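Local coordinates for imine reductase (Bacillus cereus, PDB 4D3D), which catalyses the NADPH-dependent, S-selective reduction of the cyclic imine 2-methylpyrroline, and probably of related imines, to the corresponding amines, at residues 55-60 against 65-70; 174-179 against 184-189; 151-154 against 159-162. All blocks are in the same frame, centred on the assembly; numbering follows the deposited sequence.

Overall arrangement
All three contacts reach one mixed sheet in the nucleotide-binding domain, but at different depths. Contact 1 lies at the periphery, beside the edge strand 66-67, its centre about 29 Å from the centre of the chain; it combines an exposed salt bridge with a small buried apolar patch. Contact 3 is fully buried and purely apolar, a pair of rings between strand 149-155 and helix 157-170. Contact 2, partly buried, joins the other edge strand, 171-175, to the long helix 182-210 and rests on an arginine over a tyrosine face, with a bridging water. Contacts 2 and 3 touch, through paired strands 149-155 and 171-175, whereas contact 1 is about 17 Å from contact 3 between nearest atoms.

Contact 1. Residues 55-60 against 65-70; sequences SKADQL and AIRVST
Ala65 meets the carboxyl end of 55-60 through its backbone: its N donates to Leu60 O at 3.0 Å, closing the turn that takes the chain from helix 58-62 to strand 66-67. Its methyl group lies against the same residue, with Ala65 CB 3.9 Å from Leu60 CB. A small apolar residue suits a place so close to the helix backbone. Leu60 continues this patch inward, resting on Leu29 and on Ala37 and Leu41 of helix 31-42. Ile66 turns its side chain to the other side of the strand, while its backbone pairs with Val47 and Val49 of strand 46-50.

Arg67 then reaches back across the gap. With CG anti to the backbone N (chi1 174°) its chain runs outward almost straight, and the bend at chi3 turns the guanidinium toward the start of the helix. On the way CD packs on Ala57, 3.8 Å from Ala57 CB, so the aliphatic part of the arginine covers a buried methyl. At the end NH1 donates to Asp58 OD1 over 2.7 Å, nearly straight at 177°. The oxygen lies in the guanidinium plane but is approached on its anti side, by a donor tilted well out of the carboxylate plane, and the two flat groups stand almost perpendicular, 83° apart. This is a single-bond salt bridge, not a two-pronged one. The same NH1 also donates to Ser54 O, which ties the arginine to the backbone just before Ser55.

The beta-alpha-beta unit of strand 46-50, helix 58-62 and strand 66-67 is thus fastened at both ends of its short helix. An acidic residue in the first turn probably also interacts favourably with the helix dipole, while long Arg67 keeps its charge near the surface and lays its CD methylene on the Ala57 methyl.

Contact 2. Residues 174-179 against 184-189; sequences DYRGED and MLYYQI
Arg176 of 174-179 and Tyr186, on helix 182-210, are the closest backbone pair, with 8.4 Å between their CA atoms, a gap that only long side chains span. The arginine chain, bent at chi2 and chi3 (-75° and 61°), folds over one face of the tyrosine ring: CD sits 3.8 Å from the centroid of the Tyr186 ring in a CH-pi contact. The guanidinium follows as a cation-pi partner, with CZ 4.8 Å from that centroid, but stands upright on the ring, the planes 89° apart, and turns its edge to it. Asp174 fixes this pose through a salt bridge within 174-179, its OD1 accepting from Arg176 NE at 2.8 Å, from above the carboxylate plane. A water 2.7 Å from Tyr186 OH donates to Arg176 O, coupling the phenol to the backbone at Arg176.

Tyr221 of the second subunit meets the Tyr186 ring edge-to-face and its OH is hydrogen-bonded to Asp174 OD2, so the group extends into the dimer interface. Flat, electron-rich tyrosine suits a neighbour that is both greasy and charged. The cation is shared between carboxylate and ring, an arrangement consistent with anchoring the interdomain helix to the nucleotide-binding domain.

Contact 3. Residues 151-154 against 159-162; sequences TYYS and VFEA
Tyr153 and Phe160 carry the contact, and one atom does most of the touching. Phe160 CE1 comes to 3.6 Å from Tyr153 CG and to 3.7 Å from Tyr153 CD2, so the corner of the phenylalanine ring rests at the root of the tyrosine ring. It is equally close to the aliphatic stem, with Phe160 CE1 3.7 Å from Tyr153 CB. The ring planes are inclined by 35° and the centroids stand 5.5 Å apart, an oblique meeting of the two rings; the side chains themselves run nearly at right angles.

A chi1 of 177° swings the Phe160 ring out from the helix toward the sheet, which explains its reach. A bulky, wholly apolar residue suits the buried face of a helix that must bridge this gap, and tyrosine on the strand offers it a broad carbon surface.

In the next shell, the CG2 methyl of Thr151, two residues earlier on the same side of the strand, lies 3.4 Å above the plane of the Tyr153 ring, displaced toward its rim. Tyr153 also touches Ile133 of strand 131-137 and Ser173 of strand 171-175. Phe160 packs on Ser173 as well, and its ring meets that of Tyr175, with planes inclined by about 20°.

Strand 149-155, helix 157-170 and strand 171-175 form a beta-alpha-beta unit, with the helix covering one face of the sheet. Strand 149-155 runs between 131-137 and 171-175, while Tyr152, whose side chain points the other way, packs against Ala183 and Tyr187 of helix 182-210 across the sheet.

Contact 1. Residues 55-60 against 65-70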
loop_
_atom_site.group_PDB
_atom_site.type_symbol
_atom_site.label_atom_id
_atom_site.label_comp_id
_atom_site.label_asym_id
_atom_site.label_seq_id
_atom_site.Cartn_x
_atom_site.Cartn_y
_atom_site.Cartn_z
ATOM N N SER B 55 -38.685 -17.950 6.460
ATOM C CA SER B 55 -39.014 -17.689 5.042
ATOM C C SER B 55 -37.798 -17.421 4.158
ATOM O O SER B 55 -37.895 -17.567 2.915
ATOM C CB SER B 55 -39.934 -16.477 4.938
ATOM O OG SER B 55 -39.241 -15.315 5.350
ATOM N N LYS B 56 -36.678 -17.042 4.767
ATOM C CA LYS B 56 -35.439 -16.816 3.963
ATOM C C LYS B 56 -35.029 -18.108 3.198
ATOM O O LYS B 56 -34.233 -18.079 2.211
ATOM C CB LYS B 56 -34.264 -16.333 4.864
ATOM C CG LYS B 56 -34.340 -14.907 5.400
ATOM N N ALA B 57 -35.538 -19.250 3.693
ATOM C CA ALA B 57 -35.248 -20.562 3.082
ATOM C C ALA B 57 -36.190 -20.977 1.884
ATOM O O ALA B 57 -36.017 -22.066 1.290
ATOM C CB ALA B 57 -35.273 -21.647 4.179
ATOM N N ASP B 58 -37.214 -20.187 1.563
ATOM C CA ASP B 58 -38.198 -20.678 0.560
ATOM C C ASP B 58 -37.601 -21.091 -0.792
ATOM O O ASP B 58 -37.979 -22.118 -1.344
ATOM C CB ASP B 58 -39.331 -19.628 0.322
ATOM C CG ASP B 58 -40.204 -19.390 1.545
ATOM O OD1 ASP B 58 -40.339 -20.279 2.411
ATOM O OD2 ASP B 58 -40.791 -18.289 1.642
ATOM N N GLN B 59 -36.690 -20.301 -1.362
ATOM C CA GLN B 59 -36.179 -20.640 -2.713
ATOM C C GLN B 59 -35.382 -21.948 -2.681
ATOM O O GLN B 59 -35.450 -22.806 -3.588
ATOM C CB GLN B 59 -35.333 -19.507 -3.283
ATOM N N LEU B 60 -34.603 -22.109 -1.603
ATOM C CA LEU B 60 -33.780 -23.307 -1.439
ATOM C C LEU B 60 -34.641 -24.549 -1.254
ATOM O O LEU B 60 -34.310 -25.615 -1.730
ATOM C CB LEU B 60 -32.815 -23.103 -0.243
ATOM C CG LEU B 60 -31.688 -22.108 -0.519
ATOM C CD1 LEU B 60 -30.992 -21.702 0.793
ATOM C CD2 LEU B 60 -30.694 -22.647 -1.545
ATOM N N ALA B 65 -33.718 -28.388 -0.768
ATOM C CA ALA B 65 -33.182 -28.243 0.609
ATOM C C ALA B 65 -34.232 -28.696 1.572
ATOM O O ALA B 65 -35.424 -28.477 1.327
ATOM C CB ALA B 65 -32.842 -26.796 0.904
ATOM N N ILE B 66 -33.806 -29.262 2.690
ATOM C CA ILE B 66 -34.694 -29.641 3.741
ATOM C C ILE B 66 -34.627 -28.530 4.843
ATOM O O ILE B 66 -33.594 -28.377 5.512
ATOM C CB ILE B 66 -34.221 -30.978 4.318
ATOM C CG1 ILE B 66 -34.118 -32.044 3.196
ATOM C CG2 ILE B 66 -35.115 -31.414 5.461
ATOM C CD1 ILE B 66 -35.438 -32.361 2.579
ATOM N N ARG B 67 -35.676 -27.738 4.974
ATOM C CA ARG B 67 -35.801 -26.769 6.032
ATOM C C ARG B 67 -36.315 -27.466 7.288
ATOM O O ARG B 67 -37.300 -28.213 7.273
ATOM C CB ARG B 67 -36.740 -25.636 5.656
ATOM C CG ARG B 67 -37.043 -24.622 6.796
ATOM C CD ARG B 67 -37.817 -23.377 6.329
ATOM N NE ARG B 67 -38.910 -23.778 5.440
ATOM C CZ ARG B 67 -39.467 -23.001 4.488
ATOM N NH1 ARG B 67 -39.095 -21.722 4.281
ATOM N NH2 ARG B 67 -40.408 -23.546 3.719
ATOM N N VAL B 68 -35.648 -27.217 8.374
ATOM C CA VAL B 68 -36.108 -27.639 9.679
ATOM C C VAL B 68 -36.474 -26.472 10.589
ATOM O O VAL B 68 -35.989 -25.356 10.457
ATOM C CB VAL B 68 -35.058 -28.527 10.408
ATOM C CG1 VAL B 68 -34.777 -29.779 9.555
ATOM C CG2 VAL B 68 -33.789 -27.773 10.634
ATOM N N SER B 69 -37.350 -26.752 11.523
ATOM C CA SER B 69 -37.891 -25.680 12.348
ATOM C C SER B 69 -36.918 -25.127 13.410
ATOM O O SER B 69 -36.896 -23.896 13.716
ATOM C CB SER B 69 -39.189 -26.178 13.026
ATOM O OG SER B 69 -39.750 -25.130 13.882
ATOM N N THR B 70 -36.106 -26.022 13.972
ATOM C CA THR B 70 -35.288 -25.658 15.155
ATOM C C THR B 70 -33.796 -25.922 14.945
ATOM O O THR B 70 -33.385 -26.775 14.125
ATOM C CB THR B 70 -35.725 -26.456 16.408
ATOM O OG1 THR B 70 -35.371 -27.844 16.334
ATOM C CG2 THR B 70 -37.232 -26.391 16.631
#

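Contact 2. Residues 174-179 against 184-189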
loop_
_atom_site.group_PDB
_atom_site.type_symbol
_atom_site.label_atom_id
_atom_site.label_comp_id
_atom_site.label_asym_id
_atom_site.label_seq_id
_atom_site.Cartn_x
_atom_site.Cartn_y
_atom_site.Cartn_z
ATOM N N ASP B 174 -7.064 -22.985 1.286
ATOM C CA ASP B 174 -5.725 -22.681 1.683
ATOM C C ASP B 174 -5.619 -22.891 3.157
ATOM O O ASP B 174 -5.907 -22.021 3.944
ATOM C CB ASP B 174 -5.354 -21.251 1.242
ATOM C CG ASP B 174 -3.891 -20.842 1.615
ATOM O OD1 ASP B 174 -3.134 -21.605 2.234
ATOM O OD2 ASP B 174 -3.536 -19.669 1.310
ATOM N N TYR B 175 -5.191 -24.089 3.565
ATOM C CA TYR B 175 -5.054 -24.413 4.963
ATOM C C TYR B 175 -3.795 -23.754 5.542
ATOM O O TYR B 175 -2.679 -24.012 5.080
ATOM C CB TYR B 175 -4.952 -25.950 5.184
ATOM C CG TYR B 175 -4.759 -26.344 6.617
ATOM C CD1 TYR B 175 -5.836 -26.309 7.557
ATOM C CD2 TYR B 175 -3.517 -26.706 7.103
ATOM C CE1 TYR B 175 -5.641 -26.698 8.867
ATOM C CE2 TYR B 175 -3.311 -27.032 8.437
ATOM C CZ TYR B 175 -4.368 -27.048 9.324
ATOM O OH TYR B 175 -4.114 -27.432 10.626
ATOM N N ARG B 176 -3.949 -22.928 6.548
ATOM C CA ARG B 176 -2.813 -22.169 7.139
ATOM C C ARG B 176 -2.190 -22.684 8.418
ATOM O O ARG B 176 -1.160 -22.141 8.875
ATOM C CB ARG B 176 -3.293 -20.750 7.480
ATOM C CG ARG B 176 -3.842 -20.028 6.303
ATOM C CD ARG B 176 -2.870 -19.485 5.244
ATOM N NE ARG B 176 -2.073 -20.479 4.583
ATOM C CZ ARG B 176 -0.765 -20.685 4.670
ATOM N NH1 ARG B 176 0.095 -19.986 5.412
ATOM N NH2 ARG B 176 -0.311 -21.688 3.991
ATOM N N GLY B 177 -2.760 -23.687 9.065
ATOM C CA GLY B 177 -2.179 -24.214 10.310
ATOM C C GLY B 177 -3.187 -24.557 11.397
ATOM O O GLY B 177 -4.386 -24.386 11.176
ATOM N N GLU B 178 -2.658 -25.011 12.528
ATOM C CA GLU B 178 -3.526 -25.598 13.558
ATOM C C GLU B 178 -4.242 -24.544 14.424
ATOM O O GLU B 178 -5.322 -24.827 14.931
ATOM C CB GLU B 178 -2.778 -26.619 14.424
ATOM C CG GLU B 178 -2.362 -27.899 13.715
ATOM C CD GLU B 178 -3.070 -29.207 14.160
ATOM O OE1 GLU B 178 -3.572 -29.407 15.284
ATOM O OE2 GLU B 178 -3.094 -30.092 13.341
ATOM N N ASP B 179 -3.680 -23.373 14.579
ATOM C CA ASP B 179 -4.279 -22.336 15.420
ATOM C C ASP B 179 -5.537 -21.872 14.721
ATOM O O ASP B 179 -5.490 -21.379 13.589
ATOM C CB ASP B 179 -3.256 -21.167 15.550
ATOM C CG ASP B 179 -3.837 -19.863 16.050
ATOM O OD1 ASP B 179 -4.836 -19.805 16.781
ATOM O OD2 ASP B 179 -3.162 -18.825 15.845
ATOM N N MET B 184 -8.273 -16.123 10.185
ATOM C CA MET B 184 -8.642 -14.715 10.337
ATOM C C MET B 184 -7.392 -13.796 10.276
ATOM O O MET B 184 -7.468 -12.654 9.780
ATOM C CB MET B 184 -9.425 -14.490 11.625
ATOM C CG MET B 184 -10.829 -15.198 11.649
ATOM S SD MET B 184 -11.705 -15.454 10.055
ATOM C CE MET B 184 -11.782 -13.799 10.081
ATOM N N LEU B 185 -6.292 -14.281 10.796
ATOM C CA LEU B 185 -5.049 -13.509 10.824
ATOM C C LEU B 185 -4.651 -13.142 9.404
ATOM O O LEU B 185 -4.489 -11.943 9.098
ATOM C CB LEU B 185 -3.931 -14.218 11.498
ATOM C CG LEU B 185 -2.581 -13.389 11.482
ATOM C CD1 LEU B 185 -2.584 -12.139 12.359
ATOM C CD2 LEU B 185 -1.518 -14.384 11.828
ATOM N N TYR B 186 -4.534 -14.118 8.550
ATOM C CA TYR B 186 -4.086 -13.880 7.155
ATOM C C TYR B 186 -5.063 -12.956 6.376
ATOM O O TYR B 186 -4.680 -12.027 5.679
ATOM C CB TYR B 186 -3.880 -15.149 6.397
ATOM C CG TYR B 186 -2.574 -15.902 6.745
ATOM C CD1 TYR B 186 -2.499 -16.803 7.789
ATOM C CD2 TYR B 186 -1.379 -15.625 6.048
ATOM C CE1 TYR B 186 -1.312 -17.461 8.117
ATOM C CE2 TYR B 186 -0.187 -16.271 6.387
ATOM C CZ TYR B 186 -0.148 -17.180 7.388
ATOM O OH TYR B 186 1.046 -17.850 7.670
ATOM N N TYR B 187 -6.381 -13.167 6.579
ATOM C CA TYR B 187 -7.378 -12.299 5.999
ATOM C C TYR B 187 -7.265 -10.822 6.457
ATOM O O TYR B 187 -7.175 -9.887 5.617
ATOM C CB TYR B 187 -8.764 -12.856 6.388
ATOM C CG TYR B 187 -9.861 -12.146 5.588
ATOM C CD1 TYR B 187 -10.236 -12.579 4.323
ATOM C CD2 TYR B 187 -10.452 -11.027 6.114
ATOM C CE1 TYR B 187 -11.213 -11.897 3.603
ATOM C CE2 TYR B 187 -11.439 -10.346 5.430
ATOM C CZ TYR B 187 -11.789 -10.740 4.187
ATOM O OH TYR B 187 -12.784 -10.019 3.538
ATOM N N GLN B 188 -7.205 -10.599 7.749
ATOM C CA GLN B 188 -7.212 -9.249 8.276
ATOM C C GLN B 188 -5.923 -8.487 7.958
ATOM O O GLN B 188 -5.994 -7.281 7.666
ATOM C CB GLN B 188 -7.420 -9.218 9.788
ATOM C CG GLN B 188 -8.758 -9.767 10.279
ATOM C CD GLN B 188 -9.984 -9.134 9.650
ATOM O OE1 GLN B 188 -9.911 -8.061 9.084
ATOM N NE2 GLN B 188 -11.163 -9.837 9.753
ATOM N N ILE B 189 -4.788 -9.164 8.024
ATOM C CA ILE B 189 -3.490 -8.423 7.729
ATOM C C ILE B 189 -3.429 -8.077 6.200
ATOM O O ILE B 189 -2.881 -7.028 5.843
ATOM C CB ILE B 189 -2.242 -9.182 8.225
ATOM C CG1 ILE B 189 -2.016 -10.477 7.503
ATOM C CG2 ILE B 189 -2.322 -9.315 9.747
ATOM C CD1 ILE B 189 -0.746 -11.204 8.018
HETATM O O HOH W 1 0.549 -20.029 9.103
#

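Contact 3. Residues 151-154 against 159-162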
loop_
_atom_site.group_PDB
_atom_site.type_symbol
_atom_site.label_atom_id
_atom_site.label_comp_id
_atom_site.label_asym_id
_atom_site.label_seq_id
_atom_site.Cartn_x
_atom_site.Cartn_y
_atom_site.Cartn_z
ATOM N N THR B 151 -10.607 -19.952 -0.038
ATOM C CA THR B 151 -10.941 -19.660 1.381
ATOM C C THR B 151 -9.790 -20.102 2.276
ATOM O O THR B 151 -9.185 -21.203 2.098
ATOM C CB THR B 151 -12.187 -20.463 1.731
ATOM O OG1 THR B 151 -13.282 -20.024 0.899
ATOM C CG2 THR B 151 -12.572 -20.340 3.193
ATOM N N TYR B 152 -9.370 -19.256 3.206
ATOM C CA TYR B 152 -8.372 -19.638 4.205
ATOM C C TYR B 152 -9.017 -20.533 5.257
ATOM O O TYR B 152 -10.089 -20.229 5.711
ATOM C CB TYR B 152 -7.873 -18.409 4.975
ATOM C CG TYR B 152 -7.126 -17.366 4.167
ATOM C CD1 TYR B 152 -5.965 -17.698 3.527
ATOM C CD2 TYR B 152 -7.563 -16.069 4.088
ATOM C CE1 TYR B 152 -5.254 -16.758 2.789
ATOM C CE2 TYR B 152 -6.844 -15.119 3.340
ATOM C CZ TYR B 152 -5.720 -15.504 2.657
ATOM O OH TYR B 152 -4.926 -14.608 1.892
ATOM N N TYR B 153 -8.358 -21.607 5.649
ATOM C CA TYR B 153 -8.840 -22.451 6.702
ATOM C C TYR B 153 -7.816 -22.723 7.736
ATOM O O TYR B 153 -6.600 -22.769 7.502
ATOM C CB TYR B 153 -9.291 -23.799 6.097
ATOM C CG TYR B 153 -10.596 -23.767 5.353
ATOM C CD1 TYR B 153 -11.773 -23.528 6.013
ATOM C CD2 TYR B 153 -10.622 -23.866 3.953
ATOM C CE1 TYR B 153 -12.979 -23.496 5.338
ATOM C CE2 TYR B 153 -11.828 -23.823 3.250
ATOM C CZ TYR B 153 -13.004 -23.633 3.932
ATOM O OH TYR B 153 -14.242 -23.573 3.327
ATOM N N SER B 154 -8.246 -22.800 9.005
ATOM C CA SER B 154 -7.333 -23.175 10.077
ATOM C C SER B 154 -8.055 -23.890 11.217
ATOM O O SER B 154 -9.297 -23.808 11.325
ATOM C CB SER B 154 -6.528 -22.005 10.658
ATOM O OG SER B 154 -7.344 -21.037 11.276
ATOM N N VAL B 159 -9.158 -32.807 11.520
ATOM C CA VAL B 159 -10.550 -32.416 11.343
ATOM C C VAL B 159 -10.711 -31.774 9.945
ATOM O O VAL B 159 -11.592 -32.079 9.195
ATOM C CB VAL B 159 -11.047 -31.467 12.489
ATOM C CG1 VAL B 159 -12.449 -30.986 12.208
ATOM C CG2 VAL B 159 -11.084 -32.183 13.839
ATOM N N PHE B 160 -9.809 -30.832 9.620
ATOM C CA PHE B 160 -9.819 -30.224 8.320
ATOM C C PHE B 160 -9.704 -31.262 7.180
ATOM O O PHE B 160 -10.485 -31.233 6.224
ATOM C CB PHE B 160 -8.726 -29.134 8.153
ATOM C CG PHE B 160 -8.699 -28.557 6.748
ATOM C CD1 PHE B 160 -9.727 -27.737 6.302
ATOM C CD2 PHE B 160 -7.735 -28.956 5.853
ATOM C CE1 PHE B 160 -9.737 -27.283 4.977
ATOM C CE2 PHE B 160 -7.731 -28.486 4.560
ATOM C CZ PHE B 160 -8.750 -27.664 4.126
ATOM N N GLU B 161 -8.763 -32.206 7.284
ATOM C CA GLU B 161 -8.624 -33.140 6.196
ATOM C C GLU B 161 -9.853 -34.025 6.041
ATOM O O GLU B 161 -10.225 -34.431 4.925
ATOM C CB GLU B 161 -7.396 -33.994 6.422
ATOM C CG GLU B 161 -6.079 -33.257 6.213
ATOM C CD GLU B 161 -5.927 -32.677 4.799
ATOM O OE1 GLU B 161 -6.502 -33.203 3.815
ATOM O OE2 GLU B 161 -5.233 -31.652 4.662
ATOM N N ALA B 162 -10.515 -34.313 7.143
ATOM C CA ALA B 162 -11.728 -35.178 7.065
ATOM C C ALA B 162 -12.860 -34.533 6.275
ATOM O O ALA B 162 -13.705 -35.224 5.706
ATOM C CB ALA B 162 -12.207 -35.527 8.444
#